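Local atomic coordinates of hypothetical exported protein (Streptococcus pyogenes, PDB entry 3PSQ), a protein that is a class B sortase involved in pilus assembly, probably working as a cysteine transpeptidase that joins proteins through an acyl-thioester intermediate. Residues A[33-39]-A[50-55]; A[135-141]-A[169-174]; A[144-148]-A[162-166]. The contacts are given in a common frame with arbitrary orientation. Numbering follows the deposited sequence.

Interaction 1. Residues A[33-39]-A[50-55]. With ZN (zinc ion), chain P.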
ATOM      1  N   ASN A  33      11.616  13.343  11.016  1.00 45.94           N
ATOM      2  CA  ASN A  33      10.700  13.814  10.003  1.00 45.37           C
ATOM      3  C   ASN A  33       9.293  13.470  10.467  1.00 45.52           C
ATOM      4  O   ASN A  33       8.864  12.309  10.424  1.00 44.21           O
ATOM      5  CB  ASN A  33      11.057  13.134   8.658  1.00 45.69           C
ATOM      6  CG  ASN A  33      10.106  13.504   7.501  1.00 45.44           C
ATOM      7  OD1 ASN A  33       9.289  14.413   7.603  1.00 42.39           O
ATOM      8  ND2 ASN A  33      10.212  12.773   6.415  1.00 43.77           N
ATOM      9  N   SER A  34       8.556  14.493  10.878  1.00 46.61           N
ATOM     10  CA  SER A  34       7.171  14.303  11.318  1.00 47.20           C
ATOM     11  C   SER A  34       6.240  13.712  10.241  1.00 46.32           C
ATOM     12  O   SER A  34       5.132  13.247  10.575  1.00 46.26           O
ATOM     13  CB  SER A  34       6.606  15.607  11.863  1.00 47.91           C
ATOM     14  OG  SER A  34       6.504  16.576  10.821  1.00 52.92           O
ATOM     15  N   ASP A  35       6.669  13.712   8.969  1.00 44.77           N
ATOM     16  CA  ASP A  35       5.936  12.957   7.923  1.00 43.51           C
ATOM     17  C   ASP A  35       5.976  11.425   8.111  1.00 42.66           C
ATOM     18  O   ASP A  35       5.100  10.716   7.615  1.00 42.34           O
ATOM     19  CB  ASP A  35       6.494  13.266   6.530  1.00 44.06           C
ATOM     20  CG  ASP A  35       6.087  14.632   5.998  1.00 43.74           C
ATOM     21  OD1 ASP A  35       5.452  15.413   6.724  1.00 42.23           O
ATOM     22  OD2 ASP A  35       6.413  14.919   4.826  1.00 46.61           O
ATOM     23  N   VAL A  36       7.018  10.913   8.772  1.00 42.17           N
ATOM     24  CA  VAL A  36       7.130   9.477   9.062  1.00 41.94           C
ATOM     25  C   VAL A  36       5.960   9.046   9.979  1.00 42.21           C
ATOM     26  O   VAL A  36       5.723   9.673  11.001  1.00 40.67           O
ATOM     27  CB  VAL A  36       8.515   9.107   9.671  1.00 42.43           C
ATOM     28  CG1 VAL A  36       8.569   7.618  10.064  1.00 41.72           C
ATOM     29  CG2 VAL A  36       9.693   9.454   8.671  1.00 39.79           C
ATOM     30  N   MET A  37       5.213   8.005   9.605  1.00 42.07           N
ATOM     31  CA  MET A  37       4.002   7.691  10.393  1.00 42.47           C
ATOM     32  C   MET A  37       3.655   6.201  10.523  1.00 42.35           C
ATOM     33  O   MET A  37       2.688   5.857  11.172  1.00 43.17           O
ATOM     34  CB  MET A  37       2.755   8.481   9.893  1.00 41.60           C
ATOM     35  CG  MET A  37       2.619   8.571   8.404  1.00 41.37           C
ATOM     36  SD  MET A  37       2.364   7.015   7.539  1.00 48.71           S
ATOM     37  CE  MET A  37       0.847   6.373   8.335  1.00 42.29           C
ATOM     38  N   ALA A  38       4.410   5.329   9.886  1.00 42.20           N
ATOM     39  CA  ALA A  38       4.168   3.894  10.037  1.00 42.08           C
ATOM     40  C   ALA A  38       5.366   3.044   9.593  1.00 42.33           C
ATOM     41  O   ALA A  38       6.283   3.535   8.956  1.00 42.23           O
ATOM     42  CB  ALA A  38       2.923   3.466   9.286  1.00 41.27           C
ATOM     43  N   TRP A  39       5.327   1.755   9.926  1.00 43.16           N
ATOM     44  CA  TRP A  39       6.293   0.798   9.425  1.00 43.07           C
ATOM     45  C   TRP A  39       5.504  -0.285   8.754  1.00 43.69           C
ATOM     46  O   TRP A  39       4.482  -0.735   9.286  1.00 44.60           O
ATOM     47  CB  TRP A  39       7.153   0.217  10.560  1.00 42.72           C
ATOM     48  CG  TRP A  39       8.388  -0.510  10.053  1.00 41.17           C
ATOM     49  CD1 TRP A  39       8.452  -1.790   9.577  1.00 44.13           C
ATOM     50  CD2 TRP A  39       9.723   0.013   9.966  1.00 41.95           C
ATOM     51  NE1 TRP A  39       9.747  -2.086   9.186  1.00 43.45           N
ATOM     52  CE2 TRP A  39      10.539  -0.996   9.431  1.00 42.70           C
ATOM     53  CE3 TRP A  39      10.306   1.247  10.297  1.00 44.01           C
ATOM     54  CZ2 TRP A  39      11.901  -0.811   9.213  1.00 46.47           C
ATOM     55  CZ3 TRP A  39      11.642   1.439  10.064  1.00 45.58           C
ATOM     56  CH2 TRP A  39      12.430   0.415   9.530  1.00 47.72           C
ATOM     57  N   PRO A  50      10.015   1.956   6.735  1.00 40.68           N
ATOM     58  CA  PRO A  50       9.280   3.083   7.277  1.00 40.22           C
ATOM     59  C   PRO A  50       8.418   3.716   6.172  1.00 40.50           C
ATOM     60  O   PRO A  50       8.776   3.638   4.987  1.00 41.16           O
ATOM     61  CB  PRO A  50      10.389   4.040   7.727  1.00 39.13           C
ATOM     62  CG  PRO A  50      11.583   3.724   6.726  1.00 40.05           C
ATOM     63  CD  PRO A  50      11.457   2.253   6.494  1.00 40.27           C
ATOM     64  N   ILE A  51       7.273   4.291   6.555  1.00 40.97           N
ATOM     65  CA  ILE A  51       6.285   4.864   5.599  1.00 41.25           C
ATOM     66  C   ILE A  51       6.088   6.312   5.968  1.00 40.86           C
ATOM     67  O   ILE A  51       5.982   6.648   7.137  1.00 41.09           O
ATOM     68  CB  ILE A  51       4.900   4.161   5.668  1.00 40.87           C
ATOM     69  CG1 ILE A  51       5.023   2.635   5.401  1.00 42.32           C
ATOM     70  CG2 ILE A  51       3.900   4.791   4.706  1.00 40.31           C
ATOM     71  CD1 ILE A  51       5.575   2.210   4.008  1.00 36.23           C
ATOM     72  N   VAL A  52       6.053   7.177   4.960  1.00 41.06           N
ATOM     73  CA  VAL A  52       5.749   8.571   5.198  1.00 40.60           C
ATOM     74  C   VAL A  52       4.383   8.907   4.653  1.00 40.77           C
ATOM     75  O   VAL A  52       3.841   8.190   3.801  1.00 39.62           O
ATOM     76  CB  VAL A  52       6.769   9.529   4.540  1.00 40.65           C
ATOM     77  CG1 VAL A  52       8.109   9.446   5.248  1.00 39.16           C
ATOM     78  CG2 VAL A  52       6.885   9.240   3.032  1.00 40.26           C
ATOM     79  N   GLN A  53       3.847  10.029   5.129  1.00 40.50           N
ATOM     80  CA  GLN A  53       2.742  10.656   4.441  1.00 40.98           C
ATOM     81  C   GLN A  53       3.123  12.083   4.106  1.00 41.21           C
ATOM     82  O   GLN A  53       3.521  12.853   5.000  1.00 40.73           O
ATOM     83  CB  GLN A  53       1.473  10.673   5.285  1.00 40.94           C
ATOM     84  CG  GLN A  53       0.311  11.408   4.581  1.00 40.93           C
ATOM     85  CD  GLN A  53      -0.928  11.457   5.449  1.00 41.26           C
ATOM     86  OE1 GLN A  53      -0.943  12.131   6.474  1.00 38.19           O
ATOM     87  NE2 GLN A  53      -1.971  10.735   5.045  1.00 41.37           N
ATOM     88  N   GLY A  54       2.988  12.448   2.828  1.00 41.81           N
ATOM     89  CA  GLY A  54       3.270  13.831   2.437  1.00 42.61           C
ATOM     90  C   GLY A  54       2.046  14.725   2.491  1.00 42.94           C
ATOM     91  O   GLY A  54       0.928  14.233   2.748  1.00 43.90           O
ATOM     92  N   GLU A  55       2.242  16.019   2.214  1.00 43.13           N
ATOM     93  CA  GLU A  55       1.133  16.999   2.176  1.00 42.97           C
ATOM     94  C   GLU A  55       0.378  16.886   0.872  1.00 43.26           C
ATOM     95  O   GLU A  55      -0.735  17.422   0.744  1.00 43.94           O
ATOM     96  CB  GLU A  55       1.629  18.420   2.388  1.00 42.66           C
ATOM     97  CG  GLU A  55       2.303  18.651   3.785  1.00 44.81           C
ATOM     98  CD  GLU A  55       3.753  18.145   3.842  1.00 45.56           C
ATOM     99  OE1 GLU A  55       4.631  18.839   3.304  1.00 44.89           O
ATOM    100  OE2 GLU A  55       4.024  17.072   4.452  1.00 44.95           O
TER
HETATM  101 ZN    ZN P 326       6.048  16.747   4.057  1.00 40.17          ZN
HETATM  102  O   HOH W   1       7.383  17.820   5.172  1.00 38.09           O

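Interaction 2. Residues A[135-141]-A[169-174]. With EDO (1,2-ethanediol), chain D.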
ATOM      1  N   ILE A 135      -4.449 -10.438   3.010  1.00 49.46           N
ATOM      2  CA  ILE A 135      -4.430 -10.175   1.570  1.00 49.43           C
ATOM      3  C   ILE A 135      -5.513 -10.963   0.838  1.00 49.90           C
ATOM      4  O   ILE A 135      -5.655 -12.171   1.060  1.00 50.38           O
ATOM      5  CB  ILE A 135      -3.027 -10.527   0.952  1.00 49.50           C
ATOM      6  CG1 ILE A 135      -1.908  -9.761   1.682  1.00 48.97           C
ATOM      7  CG2 ILE A 135      -3.025 -10.319  -0.577  1.00 47.69           C
ATOM      8  CD1 ILE A 135      -0.495 -10.205   1.321  1.00 49.01           C
ATOM      9  N   PHE A 136      -6.276 -10.323  -0.040  1.00 49.05           N
ATOM     10  CA  PHE A 136      -7.269 -11.089  -0.793  1.00 49.30           C
ATOM     11  C   PHE A 136      -7.214 -10.900  -2.302  1.00 49.60           C
ATOM     12  O   PHE A 136      -7.872 -11.631  -3.006  1.00 51.17           O
ATOM     13  CB  PHE A 136      -8.700 -10.848  -0.285  1.00 49.23           C
ATOM     14  CG  PHE A 136      -9.196  -9.444  -0.479  1.00 48.59           C
ATOM     15  CD1 PHE A 136      -9.827  -9.074  -1.654  1.00 48.18           C
ATOM     16  CD2 PHE A 136      -9.037  -8.500   0.519  1.00 46.82           C
ATOM     17  CE1 PHE A 136     -10.281  -7.766  -1.841  1.00 48.29           C
ATOM     18  CE2 PHE A 136      -9.497  -7.186   0.353  1.00 47.08           C
ATOM     19  CZ  PHE A 136     -10.120  -6.824  -0.816  1.00 47.74           C
ATOM     20  N   ALA A 137      -6.437  -9.943  -2.813  1.00 49.29           N
ATOM     21  CA  ALA A 137      -6.367  -9.749  -4.269  1.00 48.54           C
ATOM     22  C   ALA A 137      -5.042  -9.171  -4.742  1.00 48.52           C
ATOM     23  O   ALA A 137      -4.430  -8.346  -4.063  1.00 48.03           O
ATOM     24  CB  ALA A 137      -7.516  -8.862  -4.751  1.00 48.90           C
ATOM     25  N   CYS A 138      -4.622  -9.616  -5.925  1.00 48.44           N
ATOM     26  CA  CYS A 138      -3.576  -8.965  -6.693  1.00 48.54           C
ATOM     27  C   CYS A 138      -4.202  -8.447  -7.970  1.00 48.68           C
ATOM     28  O   CYS A 138      -4.757  -9.225  -8.751  1.00 48.64           O
ATOM     29  CB  CYS A 138      -2.504  -9.984  -7.057  1.00 49.11           C
ATOM     30  SG  CYS A 138      -1.074  -9.261  -7.864  1.00 48.59           S
ATOM     31  N   ILE A 139      -4.099  -7.146  -8.205  1.00 48.62           N
ATOM     32  CA  ILE A 139      -4.842  -6.471  -9.291  1.00 48.49           C
ATOM     33  C   ILE A 139      -3.924  -5.930 -10.396  1.00 49.09           C
ATOM     34  O   ILE A 139      -2.841  -5.388 -10.118  1.00 48.81           O
ATOM     35  CB  ILE A 139      -5.644  -5.293  -8.677  1.00 48.51           C
ATOM     36  CG1 ILE A 139      -6.683  -5.813  -7.670  1.00 49.95           C
ATOM     37  CG2 ILE A 139      -6.239  -4.359  -9.740  1.00 48.65           C
ATOM     38  CD1 ILE A 139      -7.020  -4.834  -6.563  1.00 51.84           C
ATOM     39  N   GLN A 140      -4.330  -6.108 -11.647  1.00 49.22           N
ATOM     40  CA  GLN A 140      -3.657  -5.419 -12.733  0.50 49.79           C
ATOM     41  C   GLN A 140      -4.602  -4.385 -13.309  1.00 50.00           C
ATOM     42  O   GLN A 140      -5.706  -4.682 -13.779  1.00 49.30           O
ATOM     43  CB  GLN A 140      -3.145  -6.339 -13.839  0.50 50.28           C
ATOM     44  CG  GLN A 140      -2.608  -5.551 -15.065  0.50 51.69           C
ATOM     45  CD  GLN A 140      -1.117  -5.181 -14.973  0.50 54.51           C
ATOM     46  OE1 GLN A 140      -0.742  -4.089 -14.519  0.50 52.30           O
ATOM     47  NE2 GLN A 140      -0.261  -6.103 -15.420  0.50 55.71           N
ATOM     48  N   THR A 141      -4.164  -3.142 -13.230  1.00 49.29           N
ATOM     49  CA  THR A 141      -4.987  -2.081 -13.695  1.00 48.85           C
ATOM     50  C   THR A 141      -4.030  -1.086 -14.323  1.00 48.65           C
ATOM     51  O   THR A 141      -2.887  -1.430 -14.611  1.00 48.12           O
ATOM     52  CB  THR A 141      -5.834  -1.510 -12.528  1.00 48.36           C
ATOM     53  OG1 THR A 141      -6.716  -0.545 -13.053  1.00 49.68           O
ATOM     54  CG2 THR A 141      -4.977  -0.852 -11.451  1.00 48.25           C
ATOM     55  N   LYS A 169     -10.535  -7.088 -12.165  1.00 59.89           N
ATOM     56  CA  LYS A 169      -9.188  -6.673 -12.529  1.00 59.20           C
ATOM     57  C   LYS A 169      -8.125  -7.496 -11.824  1.00 59.03           C
ATOM     58  O   LYS A 169      -6.941  -7.198 -11.930  1.00 58.71           O
ATOM     59  CB  LYS A 169      -9.012  -5.175 -12.262  1.00 59.30           C
ATOM     60  CG  LYS A 169      -9.732  -4.387 -13.310  1.00 59.19           C
ATOM     61  CD  LYS A 169      -9.805  -2.932 -13.039  1.00 63.26           C
ATOM     62  CE  LYS A 169     -10.593  -2.286 -14.160  1.00 64.80           C
ATOM     63  NZ  LYS A 169     -10.089  -0.914 -14.432  1.00 70.57           N
ATOM     64  N   SER A 170      -8.557  -8.532 -11.107  1.00 58.64           N
ATOM     65  CA  SER A 170      -7.650  -9.339 -10.316  1.00 58.79           C
ATOM     66  C   SER A 170      -7.030 -10.472 -11.110  1.00 59.08           C
ATOM     67  O   SER A 170      -7.698 -11.119 -11.917  1.00 59.11           O
ATOM     68  CB  SER A 170      -8.353  -9.892  -9.081  1.00 59.04           C
ATOM     69  OG  SER A 170      -8.658  -8.850  -8.152  1.00 59.91           O
ATOM     70  N   VAL A 171      -5.739 -10.684 -10.884  1.00 59.11           N
ATOM     71  CA  VAL A 171      -5.005 -11.818 -11.435  1.00 59.79           C
ATOM     72  C   VAL A 171      -5.043 -12.971 -10.416  1.00 60.19           C
ATOM     73  O   VAL A 171      -5.037 -14.130 -10.802  1.00 59.31           O
ATOM     74  CB  VAL A 171      -3.526 -11.431 -11.746  1.00 59.42           C
ATOM     75  CG1 VAL A 171      -2.715 -12.649 -12.178  1.00 60.47           C
ATOM     76  CG2 VAL A 171      -3.469 -10.355 -12.814  1.00 59.47           C
ATOM     77  N   GLN A 172      -5.026 -12.634  -9.124  1.00 60.89           N
ATOM     78  CA  GLN A 172      -5.337 -13.585  -8.065  1.00 62.16           C
ATOM     79  C   GLN A 172      -6.387 -12.998  -7.094  1.00 63.63           C
ATOM     80  O   GLN A 172      -6.407 -11.791  -6.843  1.00 63.95           O
ATOM     81  CB  GLN A 172      -4.075 -13.995  -7.305  1.00 61.40           C
ATOM     82  CG  GLN A 172      -2.936 -14.487  -8.157  1.00 60.52           C
ATOM     83  CD  GLN A 172      -3.229 -15.797  -8.855  1.00 61.01           C
ATOM     84  OE1 GLN A 172      -4.203 -16.484  -8.532  1.00 62.34           O
ATOM     85  NE2 GLN A 172      -2.392 -16.155  -9.823  1.00 58.98           N
ATOM     86  N   TYR A 173      -7.259 -13.849  -6.562  1.00 65.42           N
ATOM     87  CA  TYR A 173      -8.338 -13.414  -5.657  1.00 66.83           C
ATOM     88  C   TYR A 173      -8.742 -14.536  -4.693  1.00 67.85           C
ATOM     89  O   TYR A 173      -8.634 -15.728  -5.023  1.00 68.71           O
ATOM     90  CB  TYR A 173      -9.542 -13.012  -6.490  1.00 66.97           C
ATOM     91  CG  TYR A 173     -10.639 -12.295  -5.734  1.00 68.08           C
ATOM     92  CD1 TYR A 173     -10.581 -10.925  -5.507  1.00 68.13           C
ATOM     93  CD2 TYR A 173     -11.759 -12.985  -5.269  1.00 70.29           C
ATOM     94  CE1 TYR A 173     -11.589 -10.262  -4.825  1.00 67.70           C
ATOM     95  CE2 TYR A 173     -12.802 -12.314  -4.591  1.00 68.52           C
ATOM     96  CZ  TYR A 173     -12.692 -10.956  -4.376  1.00 67.88           C
ATOM     97  OH  TYR A 173     -13.681 -10.268  -3.723  1.00 67.76           O
ATOM     98  N   ARG A 174      -9.164 -14.173  -3.487  1.00 68.27           N
ATOM     99  CA  ARG A 174      -9.740 -15.137  -2.558  1.00 68.46           C
ATOM    100  C   ARG A 174     -10.900 -14.475  -1.822  1.00 69.67           C
ATOM    101  O   ARG A 174     -10.826 -13.298  -1.496  1.00 69.40           O
ATOM    102  CB  ARG A 174      -8.685 -15.671  -1.577  1.00 67.67           C
ATOM    103  CG  ARG A 174      -8.163 -14.657  -0.562  1.00 65.61           C
ATOM    104  CD  ARG A 174      -7.275 -15.292   0.495  1.00 62.90           C
ATOM    105  NE  ARG A 174      -6.224 -16.107  -0.119  1.00 62.29           N
ATOM    106  CZ  ARG A 174      -4.956 -15.738  -0.256  1.00 60.56           C
ATOM    107  NH1 ARG A 174      -4.088 -16.563  -0.834  1.00 60.06           N
ATOM    108  NH2 ARG A 174      -4.556 -14.552   0.187  1.00 60.12           N
TER
HETATM  109  C1  EDO D 239     -13.415  -9.481   0.755  1.00 74.27           C
HETATM  110  O1  EDO D 239     -14.680 -10.055   1.063  1.00 76.15           O
HETATM  111  C2  EDO D 239     -12.848 -10.238  -0.429  1.00 73.67           C
HETATM  112  O2  EDO D 239     -12.366 -11.491   0.061  1.00 74.13           O

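Interaction 3. Residues A[144-148]-A[162-166]. With ZN (zinc ion), chain O.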
ATOM      1  N   PHE A 144      -5.154   4.948 -14.813  1.00 46.87           N
ATOM      2  CA  PHE A 144      -6.415   5.661 -14.980  1.00 47.71           C
ATOM      3  C   PHE A 144      -7.585   4.931 -14.419  1.00 48.42           C
ATOM      4  O   PHE A 144      -8.711   5.275 -14.736  1.00 49.32           O
ATOM      5  CB  PHE A 144      -6.648   6.083 -16.450  1.00 47.16           C
ATOM      6  CG  PHE A 144      -5.503   6.877 -16.993  1.00 47.32           C
ATOM      7  CD1 PHE A 144      -5.372   8.248 -16.701  1.00 46.35           C
ATOM      8  CD2 PHE A 144      -4.478   6.233 -17.690  1.00 45.48           C
ATOM      9  CE1 PHE A 144      -4.252   8.944 -17.122  1.00 45.00           C
ATOM     10  CE2 PHE A 144      -3.380   6.928 -18.129  1.00 43.10           C
ATOM     11  CZ  PHE A 144      -3.255   8.279 -17.838  1.00 44.18           C
ATOM     12  N   ASP A 145      -7.306   3.925 -13.577  1.00 48.50           N
ATOM     13  CA  ASP A 145      -8.326   3.263 -12.770  1.00 47.73           C
ATOM     14  C   ASP A 145      -9.267   4.264 -12.087  1.00 47.87           C
ATOM     15  O   ASP A 145      -8.832   5.120 -11.315  1.00 46.64           O
ATOM     16  CB  ASP A 145      -7.675   2.373 -11.713  1.00 47.49           C
ATOM     17  CG  ASP A 145      -8.666   1.405 -11.097  1.00 47.16           C
ATOM     18  OD1 ASP A 145      -9.645   1.882 -10.481  1.00 45.76           O
ATOM     19  OD2 ASP A 145      -8.476   0.177 -11.238  1.00 45.54           O
ATOM     20  N   SER A 146     -10.553   4.151 -12.406  1.00 48.28           N
ATOM     21  CA  SER A 146     -11.553   5.131 -11.951  1.00 48.79           C
ATOM     22  C   SER A 146     -11.926   5.039 -10.460  1.00 48.80           C
ATOM     23  O   SER A 146     -12.708   5.852  -9.958  1.00 49.62           O
ATOM     24  CB  SER A 146     -12.808   5.035 -12.803  1.00 48.30           C
ATOM     25  OG  SER A 146     -13.457   3.793 -12.557  1.00 51.36           O
ATOM     26  N   LEU A 147     -11.347   4.095  -9.733  1.00 48.33           N
ATOM     27  CA  LEU A 147     -11.749   3.915  -8.357  1.00 47.68           C
ATOM     28  C   LEU A 147     -10.596   3.815  -7.351  1.00 47.22           C
ATOM     29  O   LEU A 147     -10.625   4.441  -6.302  1.00 46.93           O
ATOM     30  CB  LEU A 147     -12.637   2.675  -8.259  1.00 47.30           C
ATOM     31  CG  LEU A 147     -13.227   2.419  -6.873  1.00 46.85           C
ATOM     32  CD1 LEU A 147     -14.089   3.613  -6.479  1.00 43.27           C
ATOM     33  CD2 LEU A 147     -14.025   1.122  -6.869  1.00 47.14           C
ATOM     34  N   LEU A 148      -9.584   3.023  -7.690  1.00 46.89           N
ATOM     35  CA  LEU A 148      -8.665   2.477  -6.699  1.00 45.61           C
ATOM     36  C   LEU A 148      -7.516   3.405  -6.279  1.00 44.94           C
ATOM     37  O   LEU A 148      -6.791   3.090  -5.329  1.00 43.75           O
ATOM     38  CB  LEU A 148      -8.132   1.107  -7.164  1.00 45.43           C
ATOM     39  CG  LEU A 148      -9.205   0.018  -7.197  1.00 45.15           C
ATOM     40  CD1 LEU A 148      -8.655  -1.268  -7.759  1.00 46.50           C
ATOM     41  CD2 LEU A 148      -9.805  -0.208  -5.806  1.00 44.86           C
ATOM     42  N   PHE A 162     -17.129  -1.869  -4.998  1.00 56.97           N
ATOM     43  CA  PHE A 162     -15.715  -1.942  -4.662  1.00 56.02           C
ATOM     44  C   PHE A 162     -15.173  -3.349  -4.911  1.00 55.78           C
ATOM     45  O   PHE A 162     -14.178  -3.533  -5.622  1.00 56.12           O
ATOM     46  CB  PHE A 162     -15.536  -1.513  -3.205  1.00 55.53           C
ATOM     47  CG  PHE A 162     -14.143  -1.680  -2.665  1.00 55.28           C
ATOM     48  CD1 PHE A 162     -13.113  -0.812  -3.048  1.00 57.31           C
ATOM     49  CD2 PHE A 162     -13.869  -2.670  -1.722  1.00 54.91           C
ATOM     50  CE1 PHE A 162     -11.808  -0.947  -2.529  1.00 54.78           C
ATOM     51  CE2 PHE A 162     -12.593  -2.819  -1.190  1.00 55.77           C
ATOM     52  CZ  PHE A 162     -11.548  -1.952  -1.598  1.00 57.30           C
ATOM     53  N   LEU A 163     -15.835  -4.354  -4.367  1.00 54.96           N
ATOM     54  CA  LEU A 163     -15.347  -5.718  -4.516  1.00 54.66           C
ATOM     55  C   LEU A 163     -15.476  -6.255  -5.941  1.00 55.19           C
ATOM     56  O   LEU A 163     -14.617  -7.004  -6.398  1.00 55.35           O
ATOM     57  CB  LEU A 163     -16.003  -6.646  -3.502  1.00 54.69           C
ATOM     58  CG  LEU A 163     -15.599  -6.434  -2.034  1.00 52.78           C
ATOM     59  CD1 LEU A 163     -16.407  -7.358  -1.181  1.00 53.14           C
ATOM     60  CD2 LEU A 163     -14.107  -6.703  -1.841  1.00 48.56           C
ATOM     61  N   ASN A 164     -16.506  -5.849  -6.673  1.00 55.12           N
ATOM     62  CA  ASN A 164     -16.663  -6.299  -8.058  0.50 55.87           C
ATOM     63  C   ASN A 164     -15.705  -5.592  -9.006  1.00 55.77           C
ATOM     64  O   ASN A 164     -15.248  -6.178 -10.004  1.00 55.73           O
ATOM     65  CB  ASN A 164     -18.112  -6.127  -8.565  0.50 56.34           C
ATOM     66  CG  ASN A 164     -18.327  -6.735  -9.971  0.50 58.10           C
ATOM     67  OD1 ASN A 164     -17.368  -7.202 -10.607  0.50 60.68           O
ATOM     68  ND2 ASN A 164     -19.575  -6.729 -10.451  0.50 59.15           N
ATOM     69  N   HIS A 165     -15.445  -4.317  -8.723  1.00 56.07           N
ATOM     70  CA  HIS A 165     -14.460  -3.558  -9.465  1.00 56.22           C
ATOM     71  C   HIS A 165     -13.110  -4.254  -9.364  1.00 56.07           C
ATOM     72  O   HIS A 165     -12.409  -4.435 -10.366  1.00 56.47           O
ATOM     73  CB  HIS A 165     -14.318  -2.148  -8.891  1.00 56.97           C
ATOM     74  CG  HIS A 165     -13.311  -1.310  -9.614  1.00 56.66           C
ATOM     75  ND1 HIS A 165     -13.625  -0.579 -10.733  1.00 58.02           N
ATOM     76  CD2 HIS A 165     -11.995  -1.103  -9.389  1.00 55.73           C
ATOM     77  CE1 HIS A 165     -12.551   0.064 -11.155  1.00 57.23           C
ATOM     78  NE2 HIS A 165     -11.549  -0.237 -10.358  1.00 54.99           N
ATOM     79  N   ILE A 166     -12.754  -4.628  -8.143  1.00 56.04           N
ATOM     80  CA  ILE A 166     -11.500  -5.312  -7.852  1.00 56.25           C
ATOM     81  C   ILE A 166     -11.476  -6.689  -8.515  1.00 57.68           C
ATOM     82  O   ILE A 166     -10.587  -6.978  -9.308  1.00 57.44           O
ATOM     83  CB  ILE A 166     -11.283  -5.452  -6.326  1.00 55.51           C
ATOM     84  CG1 ILE A 166     -10.898  -4.111  -5.716  1.00 53.08           C
ATOM     85  CG2 ILE A 166     -10.251  -6.534  -6.022  1.00 54.72           C
ATOM     86  CD1 ILE A 166     -10.991  -4.108  -4.194  1.00 50.24           C
TER
HETATM   87 ZN    ZN O 324     -15.281  -0.412 -11.735  1.00 71.15          ZN

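Interaction 1. Residues A[33-39]-A[50-55]
A zinc site sits at the open end of the beta hairpin formed by strands 36-41 and 48-53. Asp35 OD2, also hydrogen-bonded to Tyr60 OH, binds ZN at 2.0 Å and Glu55 OE2 binds it at 2.1 Å. The O atom of water 1 binds ZN at 2.0 Å, and Glu59 completes the site. Just before Asp35, Asn33 OD1 accepts from Asp35 N at 3.0 Å, an Asx turn within the type I turn Asn33 to Val36. The antiparallel pairing starts beside the metal, where Gln53 N donates to Asp35 O at 2.9 Å. A classic beta bulge follows. Met37 and Ala38 both face Ile51, whose O accepts from Met37 N at 2.9 Å and weakly from Ala38 N at 3.4 Å. Ile51 N returns a bond to Ala38 O at 2.7 Å. Val36, Trp39, Pro50 and Val52 share one face of the sheet; helix 22-32 packs on the first three. There Pro50 CD makes a CH-pi contact, 3.9 Å from the centroid of the Trp39 six-membered ring.

Interaction 2. Residues A[135-141]-A[169-174]
Backbone hydrogen bonds join segment 135-141 of strand 130-142 to the antiparallel edge segment 169-174 of the sortase beta-sheet. Arg174 N donates to Phe136 O at 2.9 Å. Cys138 N donates to Gln172 O at 3.0 Å, and Gln140 N to Lys169 O at 2.8 Å. Cys138 O receives Val171 N at 2.8 Å and, weakly, Gln172 N at 3.4 Å. Two residues thus face one, a classic beta bulge that shifts the register, so Ile139 pairs with Ser170. The Arg174 side chain adds a bond at the end of the ladder, from NH2 to Ile135 O at 2.8 Å, while its NH1 bonds Phe115 O. Ala137, Ile139, Ser170 and Tyr173 share one face of the sheet, where Ala137 CB lies 3.8 Å from Tyr173 CD1. Helix 159-167 covers this face through Ile166. Ile139 CG2 lies 3.8 Å from Lys169 CB. A 1,2-ethanediol, probably from the crystallisation liquor, has its C2 over one face of the Phe136 ring, 3.5 Å from Phe136 CD1.

Interaction 3. Residues A[144-148]-A[162-166]
Leu147 and Leu148 point from their loop toward one side of helix 159-167. Leu148 CD2 meets Phe162 CE1 at 3.9 Å and Ile166 CG1 at 4.1 Å. Leu147 CD2 reaches Phe162 CA at 4.1 Å. Strand 197-205 lies under this cluster, with Ile200 against Leu148 and Ile202 against Phe162 and Ile166. His165 separates the apolar part from the polar edge. Leu147 CB makes a CH-pi contact over the face of the His165 ring, 3.9 Å from the His165 ring centroid, and Leu148 CD1 lies at the ring edge, 3.7 Å from His165 CD2. Farther out, His165 NE2 donates to Asp145 OD1 at 2.9 Å and weakly to Asp145 OD2 at 3.2 Å. Asp145 OD2 is also hydrogen-bonded to Thr141 OG1. His165 ND1, the other ring nitrogen, binds ZN at 1.9 Å. Asp145 OD1 also accepts from Leu147 N at 2.9 Å and Leu148 N at 3.0 Å. Together these bonds make an Asx turn and Asx motif, tied to a zinc-binding histidine by a His-carboxylate hydrogen bond.

After the N-terminal helix 22-32, interaction 1 closes first, a short hairpin loop between strands 36-41 and 48-53. The chain then runs on to strand 130-142, where interaction 2 opens. Its partner segment comes after helices 151-155 and 159-167. Interaction 3 lies wholly within that excursion, tying the loop after strand 130-142 to helix 159-167. Interactions 2 and 3 touch: Ile139 CD1 lies 3.7 Å from Ile166 CG2, and Phe136 CE1 lies 4.0 Å from Leu163 CD2. The helix is thereby packed on the strand. Interaction 1 is in series with both and on the opposite side of the chain's centre. Its centre is about 27 Å from that of interaction 2, yet both belong to the same mixed sheet.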